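PDB 5LPH: centrosomal protein of 104 kDa from Homo sapiens, which is required for cilium formation and for structural integrity of the ciliary tip, and is seen here as its tubulin-binding TOG domain. Local coordinates for residues L37-S42 / S93-R98; V52-C57 / R63-L68; R99-I104 / Q110-L115; K114-I119 / A161-E166. One frame throughout, in Å; residues are numbered along the deposited sequence.

Interaction 1. Residues L37-S42 / S93-R98; sequences LREASS and SVFLVR
Phe95 reaches out of helix 83-100 and sets the far end of its ring, CZ with the flanking CE1 and CE2, against the backbone bend at Glu39 and Ala40. CG lies anti to the backbone N of Phe95 (chi1 171°), which carries the ring straight out towards the other segment. Its closest partner there is a carbonyl: Glu39 O lies 3.5 Å from Phe95 CZ, meeting the ring obliquely. The methyl group of Ala40 arrives beside it, also at a slant, with CB 3.7 Å from Phe95 CE1. The bend arises at Ala40, which leaves helical geometry after helix 34-39 and takes the N-cap position of helix 41-47. In this way the kinked N-terminal edge of the TOG domain, an array of HEAT-type helices, is packed against helix 83-100. The Glu39 side chain runs nearly at right angles to that of Phe95, with its CG 4.0 Å from Phe95 CZ and the carboxylate plane turned 65° from the ring. Its extended chain runs across the end of the ring and delivers OE2 to Tyr56 OH of helix 49-56, to which it is hydrogen-bonded. Tyr56 also touches both Phe95 and Ala40, while Val52 packs on the Ala40 methyl group.

Interaction 2. Residues V52-C57 / R63-L68; sequences VAEAYC and REDALL
Arg63, Glu54 and Ala66 bury the most surface where helix 49-56 turns back into helix 60-76, a helical hairpin of the TOG domain whose short segments run at 136° to each other. The Arg63 side chain bends over the C-terminal end of the first helix. Arg63 CD lies 3.3 Å from Ala55 O, and the bend at chi3 (-59°) turns the guanidinium towards the carbonyl of Cys57, the residue that leaves the helix. The same group also forms a salt bridge through NE with Asp103, so this buried charge ties the hairpin to the loop after helix 83-100. Glu54 divides its contact in two. Glu54 CB rests 3.7 Å from Ala66 CB, the methyl group that points into the hairpin and also lies 4.2 Å from Ala55 CB. Beyond CG the extended chain brings Glu54 OE2 to 3.0 Å from Asp65 OD2. Both are acceptors and like charges, so the approach is probably unfavourable unless a proton or solvent intervenes. Arg63 NH1 donates to Cys57 O over 2.8 Å, on a lone pair in the carbonyl plane, the oxygen lying only 9° out of the guanidinium plane.

Interaction 3. Residues R99-I104 / Q110-L115; sequences RAIKDI and QASLKL
Ala100 and Ser112 meet through their beta carbons, the two CB atoms 3.6 Å apart, where the end of helix 83-100 faces the early turns of helix 106-126. Both CB atoms are directed across the contact. With so little side chain between them the backbones come close, Ala100 CA standing 5.9 Å from Ser112 CA. The serine hydroxyl sits between its own backbone N and carbonyl carbon (chi1 80°), a position that allows it to fold back on its helix, where OG is hydrogen-bonded to Phe109 O one turn earlier. A buried hydroxyl is thereby satisfied within its own helix, and it presents its flank to an apolar neighbour, with Ser112 OG 3.5 Å from Ile101 CG1. Ile101 places that CG1 branch beside its backbone N (chi1 -72°), while CG2 lies anti to the N. Ile101 CG1 also approaches Leu113, 4.4 Å from Leu113 CD2. No hydrogen bond crosses between the segments, and the fit rests on van der Waals packing. A type I beta turn runs from Ala100 to Asp103, with Asp103 N bonded to Ala100 O at 3.1 Å. The turn begins the short connection between helices 83-100 and 106-126, a helical hairpin of the TOG array. Around it, Ala100 packs on Leu67 of helix 60-76; Ile101 and Leu113 both reach Leu145 of helix 131-147, and Leu113 extends further to Phe163 of helix 154-169.

Interaction 4. Residues K114-I119 / A161-E166; sequences KLLKMI and ANFIQE
The short helical segments 114-119 and 161-166 run parallel, 1° apart in direction, with their axes 11.9 Å from each other, so side chains must span the gap. Phe163 does most of this. Its CG is anti to the backbone N (chi1 -170°), and the ring projects to the other helix, reaching the backbone between Leu116 and Lys117. Lys117 CB comes to the edge of the ring, near its plane, 4.0 Å from Phe163 CE1. Leu116 approaches obliquely through one methyl, CD2, 3.7 Å from Phe163 CE2. The aromatic group is thus lodged against two successive residues of one helix, and Leu145 of helix 131-147 packs on it as well. Parallel neighbours of this kind are characteristic of HEAT-type arrays, in which equivalent helices of successive hairpins stack side by side; segment 161-166 belongs to HEAT repeat 1, and the array forms the TOG domain. Beside the ring, Lys117 and Glu166 extend to each other from the two helices, their side chains crossing at about a right angle. The ammonium group forms a salt bridge, Lys117 NZ to Glu166 OE2 at 2.7 Å, meeting the oxygen nearly along its C-O bond. Lys117 CD and CE lie near the same oxygen, so the lysine serves the contact twice, with CB against the ring and the charged end on the carboxylate. The contact therefore combines apolar packing round a buried ring with a salt bridge at its partly exposed margin, where solvent probably weakens the ion pair.

Overall arrangement
Within one helical array the four contacts shift in chemistry with depth and place. Interaction 3 is wholly buried and apolar apart from a serine satisfied in its own helix, whereas interactions 1 and 4 are partly buried with charged groups at their margins, and interaction 2, also partly buried, includes a buried arginine. Interactions 2 and 3 lie within helical hairpins and are joined by a salt bridge and by leucine packing, Leu67 on Leu115. Interaction 1 shares helix 83-100 with interaction 3 and meets interaction 2 at Tyr56, which also makes a cation-pi contact with Arg99. Interaction 4 shares helix 106-126 with interaction 3 and continues the array towards helix 154-169, joining parallel rather than hairpin-paired helices.

Interaction 1. Residues L37-S42 / S93-R98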
loop_
_atom_site.group_PDB
_atom_site.type_symbol
_atom_site.label_atom_id
_atom_site.label_comp_id
_atom_site.label_asym_id
_atom_site.label_seq_id
_atom_site.Cartn_x
_atom_site.Cartn_y
_atom_site.Cartn_z
ATOM N N LEU A 37 4.292 26.265 -2.387
ATOM C CA LEU A 37 3.768 27.137 -1.341
ATOM C C LEU A 37 2.261 26.950 -1.153
ATOM O O LEU A 37 1.785 26.830 -0.022
ATOM C CB LEU A 37 4.079 28.599 -1.699
ATOM C CG LEU A 37 4.495 29.620 -0.647
ATOM C CD1 LEU A 37 5.417 29.036 0.416
ATOM C CD2 LEU A 37 5.165 30.778 -1.376
ATOM N N ARG A 38 1.523 26.906 -2.263
ATOM C CA ARG A 38 0.062 26.710 -2.223
ATOM C C ARG A 38 -0.305 25.270 -1.859
ATOM O O ARG A 38 -1.239 25.031 -1.084
ATOM C CB ARG A 38 -0.584 27.107 -3.560
ATOM C CG ARG A 38 -0.281 28.535 -4.027
ATOM C CD ARG A 38 -0.807 29.627 -3.091
ATOM N NE ARG A 38 0.003 30.850 -3.149
ATOM C CZ ARG A 38 -0.181 31.932 -2.385
ATOM N NH1 ARG A 38 -1.165 31.989 -1.483
ATOM N NH2 ARG A 38 0.632 32.980 -2.529
ATOM N N GLU A 39 0.459 24.332 -2.410
ATOM C CA GLU A 39 0.339 22.900 -2.124
ATOM C C GLU A 39 0.549 22.587 -0.634
ATOM O O GLU A 39 -0.259 21.880 -0.023
ATOM C CB GLU A 39 1.373 22.148 -2.977
ATOM C CG GLU A 39 1.263 20.637 -3.028
ATOM C CD GLU A 39 2.377 20.027 -3.871
ATOM O OE1 GLU A 39 2.070 19.461 -4.939
ATOM O OE2 GLU A 39 3.562 20.139 -3.487
ATOM N N ALA A 40 1.614 23.144 -0.052
ATOM C CA ALA A 40 1.994 22.893 1.349
ATOM C C ALA A 40 1.530 23.981 2.333
ATOM O O ALA A 40 2.028 24.047 3.464
ATOM C CB ALA A 40 3.502 22.723 1.437
ATOM N N SER A 41 0.557 24.796 1.921
ATOM C CA SER A 41 0.110 25.970 2.687
ATOM C C SER A 41 -0.206 25.648 4.150
ATOM O O SER A 41 0.274 26.321 5.064
ATOM C CB SER A 41 -1.125 26.586 2.020
ATOM O OG SER A 41 -1.506 27.788 2.661
ATOM N N SER A 42 -0.994 24.602 4.362
ATOM C CA SER A 42 -1.419 24.210 5.709
ATOM C C SER A 42 -0.298 23.608 6.564
ATOM O O SER A 42 -0.209 23.873 7.772
ATOM C CB SER A 42 -2.588 23.235 5.628
ATOM O OG SER A 42 -3.209 23.144 6.897
ATOM N N SER A 93 2.212 16.082 8.973
ATOM C CA SER A 93 3.273 15.085 8.888
ATOM C C SER A 93 2.990 14.022 7.830
ATOM O O SER A 93 3.889 13.638 7.084
ATOM C CB SER A 93 3.511 14.437 10.250
ATOM O OG SER A 93 3.904 15.429 11.178
ATOM N N VAL A 94 1.741 13.571 7.756
ATOM C CA VAL A 94 1.323 12.621 6.724
ATOM C C VAL A 94 1.458 13.222 5.319
ATOM O O VAL A 94 1.834 12.514 4.379
ATOM C CB VAL A 94 -0.109 12.088 6.992
ATOM C CG1 VAL A 94 -0.666 11.337 5.792
ATOM C CG2 VAL A 94 -0.099 11.174 8.209
ATOM N N PHE A 95 1.159 14.515 5.185
ATOM C CA PHE A 95 1.355 15.237 3.918
ATOM C C PHE A 95 2.820 15.164 3.438
ATOM O O PHE A 95 3.075 14.930 2.256
ATOM C CB PHE A 95 0.870 16.697 4.039
ATOM C CG PHE A 95 1.222 17.563 2.857
ATOM C CD1 PHE A 95 2.411 18.286 2.837
ATOM C CD2 PHE A 95 0.366 17.664 1.770
ATOM C CE1 PHE A 95 2.745 19.079 1.751
ATOM C CE2 PHE A 95 0.691 18.461 0.679
ATOM C CZ PHE A 95 1.885 19.169 0.671
ATOM N N LEU A 96 3.765 15.363 4.355
ATOM C CA LEU A 96 5.195 15.271 4.030
ATOM C C LEU A 96 5.672 13.832 3.793
ATOM O O LEU A 96 6.475 13.602 2.892
ATOM C CB LEU A 96 6.052 15.950 5.105
ATOM C CG LEU A 96 5.953 17.477 5.195
ATOM C CD1 LEU A 96 6.851 17.974 6.310
ATOM C CD2 LEU A 96 6.324 18.165 3.888
ATOM N N VAL A 97 5.177 12.879 4.585
ATOM C CA VAL A 97 5.469 11.453 4.369
ATOM C C VAL A 97 5.052 11.014 2.968
ATOM O O VAL A 97 5.818 10.362 2.261
ATOM C CB VAL A 97 4.791 10.566 5.441
ATOM C CG1 VAL A 97 4.687 9.101 5.012
ATOM C CG2 VAL A 97 5.555 10.677 6.751
ATOM N N ARG A 98 3.851 11.407 2.566
ATOM C CA ARG A 98 3.307 11.069 1.248
ATOM C C ARG A 98 4.223 11.474 0.085
ATOM O O ARG A 98 4.388 10.720 -0.868
ATOM C CB ARG A 98 1.925 11.714 1.087
ATOM C CG ARG A 98 1.176 11.364 -0.184
ATOM C CD ARG A 98 -0.143 12.108 -0.238
ATOM N NE ARG A 98 -0.691 12.151 -1.593
ATOM C CZ ARG A 98 -1.489 11.232 -2.137
ATOM N NH1 ARG A 98 -1.863 10.144 -1.460
ATOM N NH2 ARG A 98 -1.927 11.402 -3.382
#

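Interaction 2. Residues V52-C57 / R63-L68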
loop_
_atom_site.group_PDB
_atom_site.type_symbol
_atom_site.label_atom_id
_atom_site.label_comp_id
_atom_site.label_asym_id
_atom_site.label_seq_id
_atom_site.Cartn_x
_atom_site.Cartn_y
_atom_site.Cartn_z
ATOM N N VAL A 52 9.375 22.688 6.343
ATOM C CA VAL A 52 8.753 22.374 5.042
ATOM C C VAL A 52 9.734 22.634 3.892
ATOM O O VAL A 52 9.810 21.839 2.955
ATOM C CB VAL A 52 7.427 23.138 4.820
ATOM C CG1 VAL A 52 6.886 22.921 3.415
ATOM C CG2 VAL A 52 6.388 22.691 5.837
ATOM N N ALA A 53 10.478 23.736 3.974
ATOM C CA ALA A 53 11.498 24.076 2.976
ATOM C C ALA A 53 12.598 23.010 2.892
ATOM O O ALA A 53 12.989 22.625 1.799
ATOM C CB ALA A 53 12.108 25.440 3.279
ATOM N N GLU A 54 13.085 22.554 4.046
ATOM C CA GLU A 54 14.011 21.415 4.127
ATOM C C GLU A 54 13.489 20.190 3.363
ATOM O O GLU A 54 14.200 19.615 2.531
ATOM C CB GLU A 54 14.231 20.983 5.576
ATOM C CG GLU A 54 15.328 21.678 6.353
ATOM C CD GLU A 54 15.670 20.886 7.607
ATOM O OE1 GLU A 54 14.825 20.866 8.527
ATOM O OE2 GLU A 54 16.760 20.263 7.658
ATOM N N ALA A 55 12.245 19.809 3.659
ATOM C CA ALA A 55 11.596 18.644 3.043
ATOM C C ALA A 55 11.441 18.740 1.530
ATOM O O ALA A 55 11.471 17.719 0.852
ATOM C CB ALA A 55 10.236 18.393 3.688
ATOM N N TYR A 56 11.274 19.957 1.012
ATOM C CA TYR A 56 11.088 20.198 -0.431
ATOM C C TYR A 56 12.369 20.430 -1.237
ATOM O O TYR A 56 12.324 20.407 -2.469
ATOM C CB TYR A 56 10.166 21.407 -0.652
ATOM C CG TYR A 56 8.699 21.056 -0.759
ATOM C CD1 TYR A 56 7.943 20.785 0.379
ATOM C CD2 TYR A 56 8.061 21.016 -1.993
ATOM C CE1 TYR A 56 6.599 20.470 0.289
ATOM C CE2 TYR A 56 6.711 20.701 -2.094
ATOM C CZ TYR A 56 5.988 20.425 -0.947
ATOM O OH TYR A 56 4.658 20.110 -1.013
ATOM N N CYS A 57 13.497 20.670 -0.573
ATOM C CA CYS A 57 14.691 21.151 -1.278
ATOM C C CYS A 57 15.467 20.030 -1.984
ATOM O O CYS A 57 15.197 18.839 -1.790
ATOM C CB CYS A 57 15.599 21.924 -0.324
ATOM S SG CYS A 57 16.602 20.903 0.751
ATOM N N ARG A 63 16.414 16.810 3.213
ATOM C CA ARG A 63 15.124 16.114 3.149
ATOM C C ARG A 63 15.048 15.012 4.200
ATOM O O ARG A 63 14.025 14.873 4.877
ATOM C CB ARG A 63 14.854 15.546 1.760
ATOM C CG ARG A 63 14.678 16.617 0.696
ATOM C CD ARG A 63 13.966 16.082 -0.533
ATOM N NE ARG A 63 14.667 14.973 -1.172
ATOM C CZ ARG A 63 15.702 15.075 -2.013
ATOM N NH1 ARG A 63 16.257 16.249 -2.320
ATOM N NH2 ARG A 63 16.218 13.965 -2.535
ATOM N N GLU A 64 16.145 14.270 4.370
ATOM C CA GLU A 64 16.222 13.230 5.397
ATOM C C GLU A 64 16.142 13.823 6.802
ATOM O O GLU A 64 15.406 13.314 7.646
ATOM C CB GLU A 64 17.508 12.407 5.272
ATOM C CG GLU A 64 17.455 11.099 6.058
ATOM C CD GLU A 64 18.810 10.534 6.462
ATOM O OE1 GLU A 64 19.822 11.268 6.492
ATOM O OE2 GLU A 64 18.853 9.328 6.783
ATOM N N ASP A 65 16.913 14.881 7.041
ATOM C CA ASP A 65 16.955 15.551 8.344
ATOM C C ASP A 65 15.593 16.109 8.776
ATOM O O ASP A 65 15.241 16.033 9.950
ATOM C CB ASP A 65 17.990 16.683 8.330
ATOM C CG ASP A 65 18.189 17.307 9.694
ATOM O OD1 ASP A 65 18.727 16.612 10.583
ATOM O OD2 ASP A 65 17.809 18.486 9.872
ATOM N N ALA A 66 14.843 16.665 7.827
ATOM C CA ALA A 66 13.492 17.153 8.091
ATOM C C ALA A 66 12.592 16.047 8.644
ATOM O O ALA A 66 11.888 16.260 9.628
ATOM C CB ALA A 66 12.880 17.738 6.833
ATOM N N LEU A 67 12.634 14.873 8.013
ATOM C CA LEU A 67 11.817 13.733 8.435
ATOM C C LEU A 67 12.233 13.187 9.792
ATOM O O LEU A 67 11.377 12.861 10.608
ATOM C CB LEU A 67 11.821 12.629 7.372
ATOM C CG LEU A 67 11.130 13.058 6.074
ATOM C CD1 LEU A 67 11.505 12.145 4.919
ATOM C CD2 LEU A 67 9.624 13.091 6.240
ATOM N N LEU A 68 13.538 13.098 10.037
ATOM C CA LEU A 68 14.048 12.668 11.347
ATOM C C LEU A 68 13.773 13.707 12.444
ATOM O O LEU A 68 13.490 13.339 13.575
ATOM C CB LEU A 68 15.549 12.342 11.285
ATOM C CG LEU A 68 16.005 11.230 10.320
ATOM C CD1 LEU A 68 17.523 11.082 10.353
ATOM C CD2 LEU A 68 15.327 9.895 10.609
#

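Interaction 3. Residues R99-I104 / Q110-L115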
loop_
_atom_site.group_PDB
_atom_site.type_symbol
_atom_site.label_atom_id
_atom_site.label_comp_id
_atom_site.label_asym_id
_atom_site.label_seq_id
_atom_site.Cartn_x
_atom_site.Cartn_y
_atom_site.Cartn_z
ATOM N N ARG A 99 4.798 12.668 0.153
ATOM C CA ARG A 99 5.695 13.133 -0.909
ATOM C C ARG A 99 7.077 12.453 -0.812
ATOM O O ARG A 99 7.635 12.040 -1.831
ATOM C CB ARG A 99 5.716 14.663 -0.971
ATOM C CG ARG A 99 6.389 15.413 0.154
ATOM C CD ARG A 99 6.508 16.892 -0.182
ATOM N NE ARG A 99 7.695 17.213 -0.992
ATOM C CZ ARG A 99 7.716 17.500 -2.302
ATOM N NH1 ARG A 99 6.609 17.531 -3.046
ATOM N NH2 ARG A 99 8.885 17.777 -2.881
ATOM N N ALA A 100 7.560 12.241 0.411
ATOM C CA ALA A 100 8.837 11.559 0.642
ATOM C C ALA A 100 8.848 10.065 0.271
ATOM O O ALA A 100 9.919 9.511 0.015
ATOM C CB ALA A 100 9.278 11.735 2.083
ATOM N N ILE A 101 7.680 9.422 0.233
ATOM C CA ILE A 101 7.568 8.057 -0.299
ATOM C C ILE A 101 7.951 7.993 -1.788
ATOM O O ILE A 101 8.427 6.959 -2.254
ATOM C CB ILE A 101 6.166 7.447 -0.031
ATOM C CG1 ILE A 101 6.022 7.124 1.462
ATOM C CG2 ILE A 101 5.948 6.165 -0.822
ATOM C CD1 ILE A 101 4.593 6.917 1.926
ATOM N N LYS A 102 7.761 9.090 -2.521
ATOM C CA LYS A 102 8.210 9.190 -3.920
ATOM C C LYS A 102 9.662 9.694 -4.099
ATOM O O LYS A 102 10.044 10.044 -5.213
ATOM C CB LYS A 102 7.246 10.090 -4.722
ATOM C CG LYS A 102 5.914 9.439 -5.068
ATOM C CD LYS A 102 4.909 10.445 -5.626
ATOM C CE LYS A 102 4.241 11.251 -4.514
ATOM N NZ LYS A 102 3.129 12.121 -4.997
ATOM N N ASP A 103 10.477 9.721 -3.041
ATOM C CA ASP A 103 11.802 10.353 -3.139
ATOM C C ASP A 103 12.757 9.571 -4.042
ATOM O O ASP A 103 12.708 8.345 -4.096
ATOM C CB ASP A 103 12.455 10.561 -1.764
ATOM C CG ASP A 103 13.460 11.705 -1.768
ATOM O OD1 ASP A 103 13.025 12.867 -1.591
ATOM O OD2 ASP A 103 14.675 11.458 -1.959
ATOM N N ILE A 104 13.622 10.305 -4.741
ATOM C CA ILE A 104 14.624 9.718 -5.647
ATOM C C ILE A 104 15.880 9.179 -4.934
ATOM O O ILE A 104 16.750 8.604 -5.586
ATOM C CB ILE A 104 15.021 10.712 -6.776
ATOM C CG1 ILE A 104 15.697 11.983 -6.220
ATOM C CG2 ILE A 104 13.790 11.091 -7.593
ATOM C CD1 ILE A 104 16.216 12.932 -7.285
ATOM N N GLN A 110 13.379 5.631 3.007
ATOM C CA GLN A 110 13.425 4.817 4.232
ATOM C C GLN A 110 13.059 5.585 5.508
ATOM O O GLN A 110 12.365 5.051 6.380
ATOM C CB GLN A 110 14.804 4.163 4.390
ATOM C CG GLN A 110 14.925 2.832 3.650
ATOM C CD GLN A 110 16.352 2.433 3.302
ATOM O OE1 GLN A 110 16.598 1.751 2.296
ATOM N NE2 GLN A 110 17.301 2.858 4.123
ATOM N N ALA A 111 13.524 6.829 5.611
ATOM C CA ALA A 111 13.173 7.695 6.741
ATOM C C ALA A 111 11.674 8.003 6.783
ATOM O O ALA A 111 11.109 8.121 7.862
ATOM C CB ALA A 111 13.979 8.991 6.706
ATOM N N SER A 112 11.040 8.129 5.617
ATOM C CA SER A 112 9.591 8.358 5.551
ATOM C C SER A 112 8.790 7.152 6.072
ATOM O O SER A 112 7.761 7.337 6.719
ATOM C CB SER A 112 9.143 8.721 4.131
ATOM O OG SER A 112 9.007 7.573 3.306
ATOM N N LEU A 113 9.275 5.936 5.810
ATOM C CA LEU A 113 8.629 4.719 6.321
ATOM C C LEU A 113 8.769 4.591 7.840
ATOM O O LEU A 113 7.823 4.209 8.523
ATOM C CB LEU A 113 9.173 3.463 5.623
ATOM C CG LEU A 113 9.006 3.379 4.102
ATOM C CD1 LEU A 113 9.487 2.034 3.585
ATOM C CD2 LEU A 113 7.567 3.616 3.677
ATOM N N LYS A 114 9.944 4.925 8.360
ATOM C CA LYS A 114 10.190 4.966 9.803
ATOM C C LYS A 114 9.247 5.962 10.501
ATOM O O LYS A 114 8.662 5.650 11.538
ATOM C CB LYS A 114 11.655 5.333 10.055
ATOM C CG LYS A 114 12.074 5.464 11.509
ATOM C CD LYS A 114 13.506 5.977 11.609
ATOM C CE LYS A 114 13.870 6.372 13.034
ATOM N NZ LYS A 114 14.022 5.180 13.912
ATOM N N LEU A 115 9.106 7.151 9.921
ATOM C CA LEU A 115 8.176 8.164 10.424
ATOM C C LEU A 115 6.723 7.668 10.366
ATOM O O LEU A 115 5.972 7.832 11.323
ATOM C CB LEU A 115 8.324 9.465 9.621
ATOM C CG LEU A 115 7.393 10.640 9.942
ATOM C CD1 LEU A 115 7.456 11.007 11.411
ATOM C CD2 LEU A 115 7.742 11.852 9.090
#

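Interaction 4. Residues K114-I119 / A161-E166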
loop_
_atom_site.group_PDB
_atom_site.type_symbol
_atom_site.label_atom_id
_atom_site.label_comp_id
_atom_site.label_asym_id
_atom_site.label_seq_id
_atom_site.Cartn_x
_atom_site.Cartn_y
_atom_site.Cartn_z
ATOM N N LYS A 114 9.944 4.925 8.360
ATOM C CA LYS A 114 10.190 4.966 9.803
ATOM C C LYS A 114 9.247 5.962 10.501
ATOM O O LYS A 114 8.662 5.650 11.538
ATOM C CB LYS A 114 11.655 5.333 10.055
ATOM C CG LYS A 114 12.074 5.464 11.509
ATOM C CD LYS A 114 13.506 5.977 11.609
ATOM C CE LYS A 114 13.870 6.372 13.034
ATOM N NZ LYS A 114 14.022 5.180 13.912
ATOM N N LEU A 115 9.106 7.151 9.921
ATOM C CA LEU A 115 8.176 8.164 10.424
ATOM C C LEU A 115 6.723 7.668 10.366
ATOM O O LEU A 115 5.972 7.832 11.323
ATOM C CB LEU A 115 8.324 9.465 9.621
ATOM C CG LEU A 115 7.393 10.640 9.942
ATOM C CD1 LEU A 115 7.456 11.007 11.411
ATOM C CD2 LEU A 115 7.742 11.852 9.090
ATOM N N LEU A 116 6.338 7.076 9.238
ATOM C CA LEU A 116 4.976 6.574 9.044
ATOM C C LEU A 116 4.640 5.503 10.069
ATOM O O LEU A 116 3.577 5.554 10.687
ATOM C CB LEU A 116 4.794 6.018 7.625
ATOM C CG LEU A 116 3.390 5.568 7.205
ATOM C CD1 LEU A 116 2.325 6.612 7.510
ATOM C CD2 LEU A 116 3.376 5.215 5.724
ATOM N N LYS A 117 5.557 4.557 10.257
ATOM C CA LYS A 117 5.387 3.504 11.254
ATOM C C LYS A 117 5.241 4.066 12.677
ATOM O O LYS A 117 4.397 3.600 13.440
ATOM C CB LYS A 117 6.532 2.485 11.187
ATOM C CG LYS A 117 6.487 1.438 12.290
ATOM C CD LYS A 117 7.336 0.220 11.981
ATOM C CE LYS A 117 7.361 -0.718 13.180
ATOM N NZ LYS A 117 8.259 -1.881 12.963
HETATM N N MSE A 118 6.045 5.069 13.022
HETATM C CA MSE A 118 5.969 5.701 14.349
HETATM C C MSE A 118 4.631 6.371 14.556
HETATM O O MSE A 118 4.072 6.312 15.644
HETATM C CB MSE A 118 7.106 6.709 14.545
HETATM C CG MSE A 118 7.044 7.409 15.913
HETATM SE SE MSE A 118 5.959 9.051 15.743
HETATM C CE MSE A 118 7.407 9.950 14.776
ATOM N N ILE A 119 4.112 7.036 13.522
ATOM C CA ILE A 119 2.813 7.723 13.614
ATOM C C ILE A 119 1.668 6.731 13.878
ATOM O O ILE A 119 0.845 6.957 14.765
ATOM C CB ILE A 119 2.512 8.573 12.350
ATOM C CG1 ILE A 119 3.455 9.779 12.284
ATOM C CG2 ILE A 119 1.073 9.083 12.355
ATOM C CD1 ILE A 119 3.568 10.401 10.910
ATOM N N ALA A 161 7.021 -3.382 -0.568
ATOM C CA ALA A 161 6.083 -4.493 -0.373
ATOM C C ALA A 161 6.100 -5.017 1.059
ATOM O O ALA A 161 5.042 -5.219 1.660
ATOM C CB ALA A 161 6.362 -5.622 -1.352
ATOM N N ASN A 162 7.288 -5.226 1.614
ATOM C CA ASN A 162 7.404 -5.653 3.016
ATOM C C ASN A 162 6.746 -4.667 3.994
ATOM O O ASN A 162 6.108 -5.100 4.957
ATOM C CB ASN A 162 8.870 -5.885 3.413
ATOM C CG ASN A 162 9.448 -7.172 2.834
ATOM O OD1 ASN A 162 8.725 -8.067 2.392
ATOM N ND2 ASN A 162 10.769 -7.278 2.864
ATOM N N PHE A 163 6.883 -3.358 3.746
ATOM C CA PHE A 163 6.246 -2.354 4.613
ATOM C C PHE A 163 4.716 -2.415 4.549
ATOM O O PHE A 163 4.056 -2.259 5.574
ATOM C CB PHE A 163 6.712 -0.926 4.298
ATOM C CG PHE A 163 6.253 0.097 5.321
ATOM C CD1 PHE A 163 6.976 0.323 6.491
ATOM C CD2 PHE A 163 5.074 0.807 5.133
ATOM C CE1 PHE A 163 6.539 1.250 7.433
ATOM C CE2 PHE A 163 4.633 1.735 6.070
ATOM C CZ PHE A 163 5.361 1.958 7.225
ATOM N N ILE A 164 4.167 -2.630 3.354
ATOM C CA ILE A 164 2.715 -2.747 3.159
ATOM C C ILE A 164 2.174 -3.960 3.928
ATOM O O ILE A 164 1.153 -3.872 4.615
ATOM C CB ILE A 164 2.347 -2.839 1.657
ATOM C CG1 ILE A 164 2.693 -1.523 0.950
ATOM C CG2 ILE A 164 0.860 -3.154 1.473
ATOM C CD1 ILE A 164 2.551 -1.541 -0.559
ATOM N N GLN A 165 2.893 -5.074 3.823
ATOM C CA GLN A 165 2.593 -6.304 4.567
ATOM C C GLN A 165 2.673 -6.087 6.087
ATOM O O GLN A 165 1.805 -6.542 6.830
ATOM C CB GLN A 165 3.530 -7.412 4.092
ATOM C CG GLN A 165 3.001 -8.837 4.109
ATOM C CD GLN A 165 4.021 -9.820 3.555
ATOM O OE1 GLN A 165 4.671 -9.553 2.534
ATOM N NE2 GLN A 165 4.163 -10.965 4.211
ATOM N N GLU A 166 3.692 -5.348 6.525
ATOM C CA GLU A 166 3.873 -4.977 7.932
ATOM C C GLU A 166 2.697 -4.144 8.471
ATOM O O GLU A 166 2.199 -4.415 9.566
ATOM C CB GLU A 166 5.185 -4.200 8.095
ATOM C CG GLU A 166 5.805 -4.257 9.479
ATOM C CD GLU A 166 7.130 -3.514 9.559
ATOM O OE1 GLU A 166 7.891 -3.500 8.557
ATOM O OE2 GLU A 166 7.412 -2.939 10.636
#